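Local coordinates for alpha-1,3-glucanase (Bacillus circulans, PDB 5ZRU), which hydrolyses alpha-1,3-glucan through its GH87-type catalytic unit, the part of the longer protein held in this chain, and probably binds carbohydrate, at residues T19-D24 against W66-G71; E48-R53 against V168-I173; G73-T78 against D145-P150; V77-T82 against D138-K143. All blocks are in the same frame, centred on the assembly; numbering follows the deposited sequence.

Overall arrangement
From the N terminus, strand 19-21 leads into contact 1, which closes a loop at 66-71. Contact 2 opens at 48-53, before that loop is complete, and ends at 168-173, so contacts 1 and 2 cross; both supply ligands to the same calcium ion. Contacts 3 and 4 fall within the span of contact 2 and begin on the same strand, sharing Val77 and Thr78: 77-82 pairs with 138-143, and 73-78 with 145-150 just outside it. Strands 19-21, 166-174, 76-82 and 132-144 lie in one antiparallel sheet. Contact 1 ties that sheet to strand 63-67 of a second, and contact 4 brings it up against the parallel-stranded beta-helix.

Contact 1 of 4, residues T19-D24 against W66-G71; sequences TRYDTD and WTIRPG. With CA (calcium ion), chain M.
Tyr21 and Arg69 both hold CG anti to the carbonyl carbon (chi1 -71° and -58°), and Arg69 then runs extended from CG to NE. The guanidinium comes to rest flat on one face of the phenol ring, with planes 12° apart and Arg69 CZ 4.1 Å from the Tyr21 ring centroid, a stacked cation-pi pair. Its edge is used as well: NH2 and NH1 of Arg69 both grip Arg20 O, at 2.9 and 3.0 Å, with that oxygen in the guanidinium plane. The phenol oxygen is held by the backbone, Arg69 N giving Tyr21 OH an almost straight bond of 2.9 Å. At the edge of the Tyr21 ring lies Trp66; Tyr21 CB sits over its five-membered ring, 3.6 Å from the centroid, and the Tyr21 ring turns an edge toward the indole face in an offset edge-to-face pair. Trp66 NE1 donates to Asp22 O at 2.9 Å; the oxygen lies in the indole plane, while the nitrogen stands above the carbonyl plane. Beyond these segments Arg69 also forms salt bridges with Asp25 and Glu72. A methionine in its place would probably leave Arg20 O without these two donors and both acids without this counter-charge. Asp22 OD1, on the residue whose carbonyl Trp66 holds, and Thr23 OG1 of the next bind calcium, the former at 2.8 Å. Bonds from Arg69 and Trp66 to the carbonyls of Arg20 and Asp22, either side of Tyr21, would hold the backbone leading into the metal site, and the nearby acids would probably offset the arginine's charge.

Contact 2 of 4, residues E48-R53 against V168-I173; sequences EASGQR and VDFLEI. With CA (calcium ion), chain M.
Ala49 and Asp169 make the nearest backbone approach, their CA atoms 6.1 Å apart, where a loop without regular structure meets strand 166-174. The loop turns back sharply: Gln52 N bonds to Ala49 O at 2.8 Å, and the angles of Ser50 and of Gly51, whose phi is positive, fit a type II beta turn. In the strand, Asp169 and Phe170 both face Arg80 across the sheet, a classic beta bulge, and the Asp169 side chain points toward the turn.

The Asp169 carboxylate divides its work. OD2 receives Ser50 N in a practically straight bond of 2.8 Å, met on the syn side and 25° out of the carboxylate plane; Arg80 forms a salt bridge with the same oxygen. OD1 instead binds calcium at 2.4 Å. Ser50 OG sits between its own N and carbonyl carbon (chi1 67°), and the residue gives the ion both OG and O, with Ser50 O at 2.4 Å from the metal. Arg53 O lies 2.3 Å from the calcium ion. The edge of the Phe170 ring meets the Ser50 hydroxyl, CD2 lying 3.6 Å from Ser50 OG.

Asp22 OD1, Thr23 OG1 and a water complete seven oxygen ligands. Backbone carbonyls, hydroxyls and carboxylates gathered at a strand bulge make a calcium site of an antiparallel beta-sandwich, consistent with the calcium sites of carbohydrate-binding modules of the galactose-binding clan.

Contact 3 of 4, residues G73-T78 against D145-P150; sequences GGDGVT and DTPLQP
Leu148 and Gly74, the residues with the most surface buried here, form the one beta bridge of the contact, an antiparallel hydrogen-bonded pair. Gly74 N donates to Leu148 O at 3.0 Å, and Leu148 N returns a bond to Gly74 O at 2.8 Å. The second is the less regular, since its donor stands 59° out of the carbonyl plane.

The Leu148 side chain, with CG anti to the carbonyl carbon (chi1 -62°), packs against that same carbonyl: CB lies 3.4 Å from Gly74 O. Its CD1 reaches further, 4.1 Å from Val77 CG2, the two side chains crossing at about a right angle; Ile68 adds to the apolar surroundings. Just before the bridge, Gly73 CA approaches Leu148 O at 3.3 Å in a CA-H...O contact. A beta carbon on Gly73 would collide with this oxygen, and the backbone angles of both Gly73 and Gly74 are ones that call for glycine.

Asp75 closes the other end, its CB 3.9 Å from Pro147 CA. Its carboxylate belongs to a different neighbour, OD1 accepting from Val176 N.

At Asp75 the chain turns a corner, as it does at Asp145 and Thr146 on the partner side. Asp75 and Gly76 both face Glu174 of strand 166-174, a classic beta bulge in that neighbouring pairing; the contact itself is a very short antiparallel bridge, at the point where strand 76-82 enters the sheet of the sandwich.

Contact 4 of 4, residues V77-T82 against D138-K143; sequences VTMRFT and DEVHWK. With PE5 (3,6,9,12,15,18,21,24-octaoxahexacosan-1-ol), chain C.
Trp142 and Val77 form the apolar centre: CG1 of Val77 lies over the six-membered ring, 4.1 Å from its centroid, in a CH-pi contact. Trp142 CG stands between its backbone N and carbonyl carbon (chi1 65°), and the six-membered ring also meets Met79, with CZ3 3.8 Å from Met79 CB. An alanine in place of Trp142 would probably open a gap beside Val77 and Met79, leaving both without the ring they pack on. Further along, Met79 and Val140 lie side by side, CE 4.0 Å from Val140 CG2, while Phe81 CE1 comes within 3.9 Å of Val140 CG1. Leu110 of strand 103-111 packs on Met79 and Val140, making this face the interior of an antiparallel beta-sandwich. The strands themselves run 158° apart, with six backbone hydrogen bonds joining Val77 to Trp142, Met79 to Val140 and Phe81 to Asp138.

Thr78, Arg80, Glu139 and His141 occupy the other face, toward the beta-helix. One water takes a bond from Arg80 NE at 2.9 Å and gives one to Glu139 OE2 at 2.8 Å, linking groups whose planes are 88° apart. Besides Asp169, Arg80 holds Asn372 through NH2, and Glu139 forms salt bridges with Arg371 and Arg347. The His141 ring stacks with Trp315, and the bound polyether passes over one of its faces.

Contact 1 of 4, residues T19-D24 against W66-G71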
# COMPACT_ATOMS: atom_id res chain seq x y z
N THR A 19 -9.59 -9.35 12.18
CA THR A 19 -9.36 -10.67 11.62
C THR A 19 -10.04 -10.72 10.27
O THR A 19 -10.99 -9.96 10.00
CB THR A 19 -9.88 -11.80 12.51
OG1 THR A 19 -11.30 -11.66 12.69
CG2 THR A 19 -9.17 -11.79 13.86
N ARG A 20 -9.57 -11.61 9.41
CA ARG A 20 -10.07 -11.66 8.05
C ARG A 20 -11.08 -12.78 7.86
O ARG A 20 -10.87 -13.91 8.32
CB ARG A 20 -8.95 -11.84 7.03
CG ARG A 20 -9.57 -11.90 5.65
CD ARG A 20 -8.60 -11.78 4.57
NE ARG A 20 -7.82 -10.56 4.69
CZ ARG A 20 -6.86 -10.27 3.83
NH1 ARG A 20 -6.62 -11.11 2.84
NH2 ARG A 20 -6.15 -9.16 3.97
N TYR A 21 -12.17 -12.46 7.18
CA TYR A 21 -13.16 -13.41 6.69
C TYR A 21 -13.04 -13.42 5.17
O TYR A 21 -13.56 -12.52 4.50
CB TYR A 21 -14.55 -13.01 7.18
CG TYR A 21 -14.66 -13.25 8.67
CD1 TYR A 21 -14.16 -12.34 9.60
CD2 TYR A 21 -15.19 -14.44 9.14
CE1 TYR A 21 -14.23 -12.59 10.95
CE2 TYR A 21 -15.28 -14.70 10.49
CZ TYR A 21 -14.80 -13.78 11.39
OH TYR A 21 -14.88 -14.08 12.72
N ASP A 22 -12.32 -14.40 4.63
CA ASP A 22 -11.92 -14.36 3.23
C ASP A 22 -12.84 -15.24 2.38
O ASP A 22 -13.81 -15.83 2.86
CB ASP A 22 -10.45 -14.77 3.05
CG ASP A 22 -9.74 -14.01 1.89
OD1 ASP A 22 -10.36 -13.82 0.80
OD2 ASP A 22 -8.56 -13.61 2.05
N THR A 23 -12.48 -15.34 1.10
CA THR A 23 -13.39 -15.86 0.09
C THR A 23 -13.86 -17.27 0.42
O THR A 23 -15.06 -17.57 0.36
CB THR A 23 -12.71 -15.83 -1.28
OG1 THR A 23 -12.35 -14.48 -1.59
CG2 THR A 23 -13.64 -16.36 -2.35
N ASP A 24 -12.93 -18.15 0.80
CA ASP A 24 -13.29 -19.55 1.01
C ASP A 24 -13.99 -19.79 2.34
O ASP A 24 -14.59 -20.86 2.52
CB ASP A 24 -12.04 -20.43 0.90
CG ASP A 24 -11.44 -20.40 -0.51
OD1 ASP A 24 -12.19 -20.61 -1.48
OD2 ASP A 24 -10.22 -20.16 -0.63
N TRP A 66 -20.73 -14.97 6.06
CA TRP A 66 -19.74 -15.50 6.97
C TRP A 66 -20.35 -15.67 8.36
O TRP A 66 -21.26 -14.93 8.74
CB TRP A 66 -18.53 -14.57 7.09
CG TRP A 66 -17.66 -14.50 5.87
CD1 TRP A 66 -16.56 -15.25 5.61
CD2 TRP A 66 -17.80 -13.59 4.78
NE1 TRP A 66 -16.01 -14.88 4.41
CE2 TRP A 66 -16.75 -13.86 3.88
CE3 TRP A 66 -18.72 -12.58 4.47
CZ2 TRP A 66 -16.59 -13.16 2.69
CZ3 TRP A 66 -18.56 -11.89 3.28
CH2 TRP A 66 -17.51 -12.19 2.41
N THR A 67 -19.83 -16.64 9.11
CA THR A 67 -20.18 -16.81 10.51
C THR A 67 -19.00 -16.41 11.38
O THR A 67 -17.89 -16.92 11.20
CB THR A 67 -20.59 -18.26 10.81
OG1 THR A 67 -21.66 -18.63 9.95
CG2 THR A 67 -21.06 -18.39 12.26
N ILE A 68 -19.25 -15.50 12.33
CA ILE A 68 -18.18 -15.00 13.19
C ILE A 68 -17.60 -16.15 14.00
O ILE A 68 -18.34 -16.94 14.59
CB ILE A 68 -18.71 -13.88 14.09
CG1 ILE A 68 -19.34 -12.78 13.23
CG2 ILE A 68 -17.60 -13.33 14.96
CD1 ILE A 68 -18.35 -12.14 12.24
N ARG A 69 -16.28 -16.23 14.05
CA ARG A 69 -15.57 -17.30 14.73
C ARG A 69 -15.54 -17.08 16.25
O ARG A 69 -15.70 -15.96 16.73
CB ARG A 69 -14.14 -17.41 14.22
CG ARG A 69 -13.99 -17.63 12.73
CD ARG A 69 -12.51 -17.55 12.37
NE ARG A 69 -12.32 -17.55 10.93
CZ ARG A 69 -11.92 -16.50 10.23
NH1 ARG A 69 -11.62 -15.36 10.84
NH2 ARG A 69 -11.80 -16.61 8.92
N PRO A 70 -15.31 -18.15 17.02
CA PRO A 70 -15.08 -17.99 18.46
C PRO A 70 -13.97 -16.98 18.74
O PRO A 70 -12.94 -16.96 18.07
CB PRO A 70 -14.69 -19.39 18.92
CG PRO A 70 -15.33 -20.31 17.93
CD PRO A 70 -15.33 -19.57 16.61
N GLY A 71 -14.20 -16.14 19.75
CA GLY A 71 -13.22 -15.15 20.13
C GLY A 71 -13.04 -13.99 19.18
O GLY A 71 -12.15 -13.16 19.40
CA CA M . -10.01 -13.87 -2.02
O HOH W 1 -9.20 -16.01 -1.10

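Contact 2 of 4, residues E48-R53 against V168-I173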
# COMPACT_ATOMS: atom_id res chain seq x y z
N GLU A 48 -6.61 -9.87 -9.31
CA GLU A 48 -6.36 -8.89 -8.26
C GLU A 48 -7.10 -9.18 -6.96
O GLU A 48 -7.02 -8.37 -6.03
CB GLU A 48 -6.74 -7.48 -8.76
CG GLU A 48 -5.83 -6.95 -9.86
CD GLU A 48 -6.11 -5.49 -10.14
OE1 GLU A 48 -5.57 -4.62 -9.43
OE2 GLU A 48 -6.92 -5.22 -11.05
N ALA A 49 -7.82 -10.29 -6.86
CA ALA A 49 -8.41 -10.68 -5.59
C ALA A 49 -7.38 -11.39 -4.72
O ALA A 49 -6.45 -12.04 -5.22
CB ALA A 49 -9.61 -11.61 -5.81
N SER A 50 -7.54 -11.28 -3.39
CA SER A 50 -6.64 -12.03 -2.52
C SER A 50 -6.78 -13.52 -2.83
O SER A 50 -7.88 -14.03 -3.05
CB SER A 50 -6.94 -11.76 -1.04
OG SER A 50 -8.22 -12.27 -0.68
N GLY A 51 -5.64 -14.20 -2.92
CA GLY A 51 -5.64 -15.60 -3.28
C GLY A 51 -6.17 -15.88 -4.67
O GLY A 51 -6.47 -17.03 -5.00
N GLN A 52 -6.28 -14.82 -5.50
CA GLN A 52 -6.79 -14.91 -6.87
C GLN A 52 -8.18 -15.56 -6.92
O GLN A 52 -8.51 -16.30 -7.86
CB GLN A 52 -5.80 -15.65 -7.78
CG GLN A 52 -4.42 -14.96 -7.83
CD GLN A 52 -3.56 -15.27 -6.62
OE1 GLN A 52 -3.43 -16.43 -6.21
NE2 GLN A 52 -2.98 -14.24 -6.02
N ARG A 53 -9.00 -15.27 -5.92
CA ARG A 53 -10.34 -15.82 -5.80
C ARG A 53 -11.25 -14.79 -5.14
O ARG A 53 -10.85 -14.18 -4.15
CB ARG A 53 -10.35 -17.11 -4.97
CG ARG A 53 -9.61 -18.27 -5.59
CD ARG A 53 -9.20 -19.28 -4.53
NE ARG A 53 -10.35 -20.00 -4.00
CZ ARG A 53 -10.92 -21.04 -4.60
NH1 ARG A 53 -10.45 -21.47 -5.77
NH2 ARG A 53 -11.96 -21.65 -4.05
N VAL A 168 -17.14 -9.52 -4.08
CA VAL A 168 -16.67 -9.37 -2.70
C VAL A 168 -15.48 -10.30 -2.50
O VAL A 168 -15.60 -11.52 -2.66
CB VAL A 168 -17.77 -9.66 -1.67
CG1 VAL A 168 -17.24 -9.44 -0.26
CG2 VAL A 168 -18.97 -8.76 -1.93
N ASP A 169 -14.35 -9.72 -2.10
CA ASP A 169 -13.14 -10.48 -1.81
C ASP A 169 -13.14 -10.97 -0.36
O ASP A 169 -13.14 -12.18 -0.09
CB ASP A 169 -11.91 -9.60 -2.11
CG ASP A 169 -10.61 -10.36 -2.11
OD1 ASP A 169 -10.61 -11.59 -1.89
OD2 ASP A 169 -9.56 -9.70 -2.32
N PHE A 170 -13.17 -10.04 0.60
CA PHE A 170 -13.15 -10.43 2.00
C PHE A 170 -13.76 -9.33 2.85
O PHE A 170 -13.97 -8.20 2.39
CB PHE A 170 -11.73 -10.75 2.49
CG PHE A 170 -10.74 -9.61 2.31
CD1 PHE A 170 -10.75 -8.52 3.16
CD2 PHE A 170 -9.76 -9.67 1.33
CE1 PHE A 170 -9.83 -7.46 3.01
CE2 PHE A 170 -8.83 -8.63 1.18
CZ PHE A 170 -8.87 -7.53 2.02
N LEU A 171 -14.04 -9.67 4.10
CA LEU A 171 -14.30 -8.72 5.16
C LEU A 171 -13.18 -8.80 6.19
O LEU A 171 -12.61 -9.88 6.43
CB LEU A 171 -15.64 -8.98 5.86
CG LEU A 171 -16.89 -9.07 4.99
CD1 LEU A 171 -18.13 -9.32 5.87
CD2 LEU A 171 -17.05 -7.80 4.18
N GLU A 172 -12.87 -7.67 6.81
CA GLU A 172 -12.04 -7.62 8.00
C GLU A 172 -12.86 -6.97 9.11
O GLU A 172 -13.51 -5.95 8.89
CB GLU A 172 -10.73 -6.85 7.73
CG GLU A 172 -9.74 -7.70 6.93
CD GLU A 172 -8.52 -6.95 6.44
OE1 GLU A 172 -8.53 -5.71 6.42
OE2 GLU A 172 -7.53 -7.62 6.08
N ILE A 173 -12.88 -7.61 10.28
CA ILE A 173 -13.83 -7.26 11.33
C ILE A 173 -13.06 -7.05 12.62
O ILE A 173 -12.21 -7.86 12.97
CB ILE A 173 -14.92 -8.35 11.49
CG1 ILE A 173 -15.69 -8.53 10.18
CG2 ILE A 173 -15.89 -7.98 12.60
CD1 ILE A 173 -16.77 -9.62 10.23
CA CA M . -10.01 -13.87 -2.02
O HOH W 1 -9.20 -16.01 -1.10

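Contact 3 of 4, residues G73-T78 against D145-P150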
# COMPACT_ATOMS: atom_id res chain seq x y z
N GLY A 73 -15.05 -11.02 16.20
CA GLY A 73 -16.22 -10.17 16.05
C GLY A 73 -15.88 -8.69 16.17
O GLY A 73 -14.72 -8.31 15.99
N GLY A 74 -16.87 -7.86 16.47
CA GLY A 74 -16.68 -6.43 16.60
C GLY A 74 -17.67 -5.66 15.76
O GLY A 74 -18.48 -6.22 15.02
N ASP A 75 -17.61 -4.33 15.89
CA ASP A 75 -18.53 -3.46 15.16
C ASP A 75 -17.89 -2.73 13.99
O ASP A 75 -18.60 -2.03 13.27
CB ASP A 75 -19.19 -2.45 16.12
CG ASP A 75 -18.24 -1.88 17.16
OD1 ASP A 75 -17.15 -2.42 17.39
OD2 ASP A 75 -18.61 -0.85 17.78
N GLY A 76 -16.58 -2.87 13.76
CA GLY A 76 -15.92 -2.26 12.63
C GLY A 76 -15.72 -3.26 11.51
O GLY A 76 -15.09 -4.29 11.70
N VAL A 77 -16.28 -2.96 10.33
CA VAL A 77 -16.19 -3.85 9.19
C VAL A 77 -15.53 -3.12 8.03
O VAL A 77 -15.96 -2.02 7.67
CB VAL A 77 -17.57 -4.39 8.75
CG1 VAL A 77 -17.38 -5.42 7.63
CG2 VAL A 77 -18.32 -5.01 9.94
N THR A 78 -14.54 -3.75 7.42
CA THR A 78 -13.95 -3.30 6.17
C THR A 78 -14.23 -4.36 5.11
O THR A 78 -14.18 -5.55 5.40
CB THR A 78 -12.44 -3.07 6.29
OG1 THR A 78 -12.19 -2.20 7.40
CG2 THR A 78 -11.88 -2.43 5.03
N ASP A 145 -24.29 -1.12 14.34
CA ASP A 145 -24.94 -0.54 15.52
C ASP A 145 -24.61 -1.30 16.79
O ASP A 145 -24.57 -0.70 17.87
CB ASP A 145 -26.46 -0.50 15.34
CG ASP A 145 -26.89 0.40 14.21
OD1 ASP A 145 -28.07 0.30 13.80
OD2 ASP A 145 -26.06 1.18 13.72
N THR A 146 -24.41 -2.61 16.70
CA THR A 146 -23.95 -3.40 17.82
C THR A 146 -22.86 -4.34 17.33
O THR A 146 -22.87 -4.76 16.17
CB THR A 146 -25.08 -4.22 18.47
OG1 THR A 146 -25.54 -5.21 17.54
CG2 THR A 146 -26.25 -3.31 18.85
N PRO A 147 -21.90 -4.69 18.19
CA PRO A 147 -20.80 -5.56 17.75
C PRO A 147 -21.30 -6.93 17.32
O PRO A 147 -22.19 -7.53 17.94
CB PRO A 147 -19.91 -5.66 18.99
CG PRO A 147 -20.24 -4.46 19.82
CD PRO A 147 -21.72 -4.23 19.58
N LEU A 148 -20.71 -7.43 16.23
CA LEU A 148 -20.87 -8.82 15.85
C LEU A 148 -20.25 -9.73 16.90
O LEU A 148 -19.17 -9.46 17.42
CB LEU A 148 -20.21 -9.06 14.49
CG LEU A 148 -20.82 -8.26 13.34
CD1 LEU A 148 -19.81 -8.08 12.21
CD2 LEU A 148 -22.08 -8.95 12.82
N GLN A 149 -20.94 -10.83 17.20
CA GLN A 149 -20.52 -11.78 18.21
C GLN A 149 -20.30 -13.15 17.58
O GLN A 149 -20.89 -13.46 16.54
CB GLN A 149 -21.58 -11.91 19.32
CG GLN A 149 -22.12 -10.58 19.83
CD GLN A 149 -21.62 -10.25 21.22
OE1 GLN A 149 -20.45 -10.48 21.54
NE2 GLN A 149 -22.51 -9.71 22.05
N PRO A 150 -19.46 -14.00 18.18
CA PRO A 150 -19.28 -15.36 17.67
C PRO A 150 -20.62 -16.05 17.43
O PRO A 150 -21.54 -15.97 18.25
CB PRO A 150 -18.48 -16.05 18.78
CG PRO A 150 -17.68 -14.93 19.39
CD PRO A 150 -18.57 -13.71 19.33

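Contact 4 of 4, residues V77-T82 against D138-K143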
# COMPACT_ATOMS: atom_id res chain seq x y z
N VAL A 77 -16.28 -2.96 10.33
CA VAL A 77 -16.19 -3.85 9.19
C VAL A 77 -15.53 -3.12 8.03
O VAL A 77 -15.96 -2.02 7.67
CB VAL A 77 -17.57 -4.39 8.75
CG1 VAL A 77 -17.38 -5.42 7.63
CG2 VAL A 77 -18.32 -5.01 9.94
N THR A 78 -14.54 -3.75 7.42
CA THR A 78 -13.95 -3.30 6.17
C THR A 78 -14.23 -4.36 5.11
O THR A 78 -14.18 -5.55 5.40
CB THR A 78 -12.44 -3.07 6.29
OG1 THR A 78 -12.19 -2.20 7.40
CG2 THR A 78 -11.88 -2.43 5.03
N MET A 79 -14.58 -3.92 3.90
CA MET A 79 -14.88 -4.84 2.82
C MET A 79 -14.02 -4.49 1.61
O MET A 79 -13.99 -3.33 1.20
CB MET A 79 -16.37 -4.80 2.43
CG MET A 79 -16.70 -5.71 1.22
SD MET A 79 -18.47 -5.76 0.83
CE MET A 79 -18.72 -4.07 0.30
N ARG A 80 -13.33 -5.49 1.06
CA ARG A 80 -12.64 -5.33 -0.21
C ARG A 80 -13.54 -5.89 -1.30
O ARG A 80 -13.97 -7.06 -1.23
CB ARG A 80 -11.28 -6.02 -0.21
CG ARG A 80 -10.45 -5.72 -1.46
CD ARG A 80 -9.01 -6.17 -1.28
NE ARG A 80 -8.15 -5.72 -2.37
CZ ARG A 80 -7.82 -6.46 -3.42
NH1 ARG A 80 -8.26 -7.71 -3.53
NH2 ARG A 80 -7.02 -5.96 -4.35
N PHE A 81 -13.84 -5.07 -2.31
CA PHE A 81 -14.89 -5.36 -3.28
C PHE A 81 -14.45 -4.88 -4.65
O PHE A 81 -13.49 -4.12 -4.79
CB PHE A 81 -16.21 -4.65 -2.90
CG PHE A 81 -16.17 -3.17 -3.15
CD1 PHE A 81 -15.56 -2.33 -2.24
CD2 PHE A 81 -16.67 -2.63 -4.33
CE1 PHE A 81 -15.48 -0.96 -2.48
CE2 PHE A 81 -16.58 -1.28 -4.59
CZ PHE A 81 -15.99 -0.43 -3.65
N THR A 82 -15.20 -5.30 -5.68
CA THR A 82 -15.05 -4.75 -7.02
C THR A 82 -16.43 -4.47 -7.61
O THR A 82 -17.41 -5.15 -7.27
CB THR A 82 -14.26 -5.70 -7.96
OG1 THR A 82 -14.19 -5.13 -9.28
CG2 THR A 82 -14.94 -7.06 -8.06
N ASP A 138 -11.31 -2.25 -4.54
CA ASP A 138 -11.29 -1.09 -3.66
C ASP A 138 -11.83 -1.53 -2.31
O ASP A 138 -12.24 -2.68 -2.14
CB ASP A 138 -12.11 0.07 -4.25
CG ASP A 138 -11.70 1.44 -3.69
OD1 ASP A 138 -10.80 1.51 -2.83
OD2 ASP A 138 -12.28 2.46 -4.12
N GLU A 139 -11.86 -0.61 -1.34
CA GLU A 139 -12.38 -0.94 -0.02
C GLU A 139 -13.36 0.13 0.44
O GLU A 139 -13.32 1.27 -0.01
CB GLU A 139 -11.25 -1.08 1.02
CG GLU A 139 -10.35 -2.27 0.73
CD GLU A 139 -9.29 -2.48 1.79
OE1 GLU A 139 -9.27 -1.75 2.80
OE2 GLU A 139 -8.47 -3.38 1.60
N VAL A 140 -14.27 -0.29 1.33
CA VAL A 140 -15.10 0.62 2.12
C VAL A 140 -15.10 0.07 3.53
O VAL A 140 -14.76 -1.10 3.76
CB VAL A 140 -16.55 0.76 1.60
CG1 VAL A 140 -16.58 1.51 0.27
CG2 VAL A 140 -17.22 -0.60 1.47
N HIS A 141 -15.45 0.92 4.49
CA HIS A 141 -15.63 0.44 5.86
C HIS A 141 -16.83 1.12 6.48
O HIS A 141 -17.26 2.19 6.05
CB HIS A 141 -14.35 0.64 6.71
CG HIS A 141 -13.96 2.07 6.94
ND1 HIS A 141 -13.27 2.81 6.01
CD2 HIS A 141 -14.13 2.88 8.02
CE1 HIS A 141 -13.04 4.02 6.49
NE2 HIS A 141 -13.56 4.09 7.71
N TRP A 142 -17.40 0.47 7.49
CA TRP A 142 -18.57 1.01 8.18
C TRP A 142 -18.60 0.42 9.58
O TRP A 142 -17.92 -0.56 9.88
CB TRP A 142 -19.87 0.71 7.42
CG TRP A 142 -20.20 -0.77 7.33
CD1 TRP A 142 -20.93 -1.50 8.23
CD2 TRP A 142 -19.82 -1.68 6.30
NE1 TRP A 142 -21.03 -2.81 7.82
CE2 TRP A 142 -20.36 -2.95 6.63
CE3 TRP A 142 -19.08 -1.55 5.11
CZ2 TRP A 142 -20.18 -4.07 5.83
CZ3 TRP A 142 -18.90 -2.68 4.31
CH2 TRP A 142 -19.45 -3.92 4.67
N LYS A 143 -19.42 1.02 10.44
CA LYS A 143 -19.59 0.55 11.81
C LYS A 143 -21.00 -0.01 11.98
O LYS A 143 -21.97 0.56 11.49
CB LYS A 143 -19.36 1.67 12.82
CG LYS A 143 -17.92 2.09 12.96
CD LYS A 143 -17.75 3.19 14.00
CE LYS A 143 -18.39 4.49 13.57
NZ LYS A 143 -18.01 5.61 14.50
C48 PE5 C . -16.55 13.25 -2.06
C50 PE5 C . -15.87 12.14 -2.88
O1 PE5 C . -16.80 11.55 -3.75
C1 PE5 C . -16.27 10.57 -4.60
C2 PE5 C . -17.38 9.85 -5.37
O2 PE5 C . -18.19 9.14 -4.47
C3 PE5 C . -19.33 8.55 -5.01
C4 PE5 C . -20.14 7.87 -3.90
O3 PE5 C . -19.34 6.94 -3.23
C5 PE5 C . -19.97 6.17 -2.24
C6 PE5 C . -19.14 6.16 -0.95
O4 PE5 C . -18.19 5.11 -0.95
C7 PE5 C . -16.93 5.43 -0.42
C8 PE5 C . -17.07 6.04 0.98
O5 PE5 C . -15.87 6.66 1.33
C9 PE5 C . -15.95 7.49 2.46
C10 PE5 C . -15.27 6.78 3.62
O6 PE5 C . -16.16 6.71 4.70
C11 PE5 C . -15.87 5.72 5.64
C12 PE5 C . -17.04 5.54 6.59
O7 PE5 C . -16.57 5.86 7.87
C13 PE5 C . -17.04 5.04 8.90
C14 PE5 C . -16.99 5.83 10.20
O8 PE5 C . -17.30 7.16 9.91
C15 PE5 C . -17.23 8.06 11.00
C16 PE5 C . -18.62 8.64 11.26
O52 PE5 C . -18.69 9.98 10.84
O HOH W 2 -7.78 -3.15 -1.13